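Local structure of uncharacterised protein (Vibrio cholerae, 5KKO) at residues T13-A16 / M17-I20. The protein is of unknown function; its small chain, one strand followed by two helices, assembles with further copies of itself. Residues are numbered along the deposited sequence; the frame is centred on the assembly and turned at random. Where two conformers were deposited one is given.
Sequences TLNA and MLRI
Thr13 to Ala16 accept the amide hydrogens of Met17 to Ile20, four successive i to i+4 bonds that make residues 13-20 two continuous turns of alpha-helix, the first of the two helices in this chain. The bonds are nearly uniform: Met17 N lies 3.0 Å from Thr13 O, and Ile20 N 2.8 Å from Ala16 O, with fairly straight N-H...O angles. At every oxygen the C=O...N angle is 155°, the slightly bent approach of a regular helix.

The helix is amphipathic. On its inner face Thr13 and Met17, one turn apart, run side by side, and in the conformer described here the Thr13 methyl CG2 rests 4.0 Å from the SE of Met17, a selenomethionine. Thr13 suits this border position because its two branches divide the work: CG2, trans to the backbone N about the CA-CB bond, offers an apolar surface, while OG1, beside that N, is hydrogen-bonded to OD1 of Asp10, the residue that ends strand 2-10 immediately ahead of helix 11-20. The long, flexible Met17 chain, in the same conformer, bends at chi3 (68°) and packs against Ile35, His38 and Leu39 of helix 28-43, Ile9 of the strand and Leu39 of the second subunit; Ile20 extends this face to Leu34.

Leu14 and Leu18 form a second apolar strip, joined where Leu14 CG stands 4.3 Å from Leu18 CD1. Compact, branched and wholly apolar, leucine fills an interface without leaving a polar group to satisfy: Leu14 packs on Ile9 and on Phe7 of the second subunit, Leu18 on Leu39 of that subunit. Asn15 borders this strip with a polar end, and its OD1 takes a hydrogen bond from Lys43 of that subunit. Arg19, extended from CG to NE, carries its charge away from the first turn on the exposed side. Next to that lysine-bound oxygen lies a methyl: Leu18 CD1 is 3.9 Å from Asn15 OD1.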
loop_
_atom_site.group_PDB
_atom_site.type_symbol
_atom_site.label_atom_id
_atom_site.label_comp_id
_atom_site.label_asym_id
_atom_site.label_seq_id
_atom_site.Cartn_x
_atom_site.Cartn_y
_atom_site.Cartn_z
ATOM N N THR C 13 -9.641 20.579 -1.920
ATOM C CA THR C 13 -8.568 20.289 -2.854
ATOM C C THR C 13 -8.932 19.132 -3.782
ATOM O O THR C 13 -8.648 19.184 -4.981
ATOM C CB THR C 13 -7.287 19.958 -2.101
ATOM O OG1 THR C 13 -6.921 21.087 -1.276
ATOM C CG2 THR C 13 -6.149 19.506 -3.084
ATOM N N LEU C 14 -9.558 18.076 -3.236
ATOM C CA LEU C 14 -9.963 16.985 -4.115
ATOM C C LEU C 14 -10.942 17.464 -5.186
ATOM O O LEU C 14 -10.799 17.121 -6.375
ATOM C CB LEU C 14 -10.554 15.855 -3.261
ATOM C CG LEU C 14 -11.157 14.698 -3.991
ATOM C CD1 LEU C 14 -10.053 14.092 -4.749
ATOM C CD2 LEU C 14 -11.753 13.685 -2.955
ATOM N N ASN C 15 -11.944 18.249 -4.769
ATOM C CA ASN C 15 -12.923 18.745 -5.735
ATOM C C ASN C 15 -12.283 19.703 -6.717
ATOM O O ASN C 15 -12.654 19.716 -7.901
ATOM C CB ASN C 15 -14.087 19.403 -4.967
ATOM C CG ASN C 15 -15.047 18.362 -4.419
ATOM O OD1 ASN C 15 -15.032 17.203 -4.884
ATOM N ND2 ASN C 15 -15.840 18.736 -3.428
ATOM N N ALA C 16 -11.327 20.502 -6.258
ATOM C CA ALA C 16 -10.645 21.383 -7.203
ATOM C C ALA C 16 -9.904 20.582 -8.267
ATOM O O ALA C 16 -9.916 20.939 -9.461
ATOM C CB ALA C 16 -9.641 22.289 -6.485
HETATM N N MSE C 17 -9.242 19.506 -7.870
HETATM C CA MSE C 17 -8.538 18.698 -8.829
HETATM C C MSE C 17 -9.518 18.027 -9.800
HETATM O O MSE C 17 -9.242 17.956 -10.996
HETATM C CB MSE C 17 -7.712 17.671 -8.065
HETATM C CG MSE C 17 -6.663 18.351 -7.115
HETATM SE SE MSE C 17 -5.625 17.061 -6.155
HETATM C CE MSE C 17 -4.606 16.314 -7.634
ATOM N N LEU C 18 -10.664 17.547 -9.289
ATOM C CA LEU C 18 -11.692 16.994 -10.173
ATOM C C LEU C 18 -12.145 18.025 -11.192
ATOM O O LEU C 18 -12.337 17.701 -12.392
ATOM C CB LEU C 18 -12.896 16.453 -9.345
ATOM C CG LEU C 18 -12.596 15.090 -8.736
ATOM C CD1 LEU C 18 -13.552 14.798 -7.512
ATOM C CD2 LEU C 18 -12.690 13.934 -9.740
ATOM N N ARG C 19 -12.384 19.242 -10.729
ATOM C CA ARG C 19 -12.821 20.291 -11.640
ATOM C C ARG C 19 -11.744 20.602 -12.669
ATOM O O ARG C 19 -12.036 20.808 -13.874
ATOM C CB ARG C 19 -13.162 21.524 -10.829
ATOM C CG ARG C 19 -13.622 22.659 -11.717
ATOM C CD ARG C 19 -13.897 23.869 -10.811
ATOM N NE ARG C 19 -13.889 25.066 -11.648
ATOM C CZ ARG C 19 -14.889 25.339 -12.446
ATOM N NH1 ARG C 19 -15.964 24.558 -12.379
ATOM N NH2 ARG C 19 -14.845 26.435 -13.225
ATOM N N ILE C 20 -10.487 20.649 -12.229
ATOM C CA ILE C 20 -9.385 20.999 -13.124
ATOM C C ILE C 20 -9.294 19.995 -14.284
ATOM O O ILE C 20 -8.994 20.397 -15.424
ATOM C CB ILE C 20 -8.065 21.081 -12.342
ATOM C CG1 ILE C 20 -7.990 22.323 -11.523
ATOM C CG2 ILE C 20 -6.832 21.054 -13.344
ATOM C CD1 ILE C 20 -6.961 22.184 -10.377
#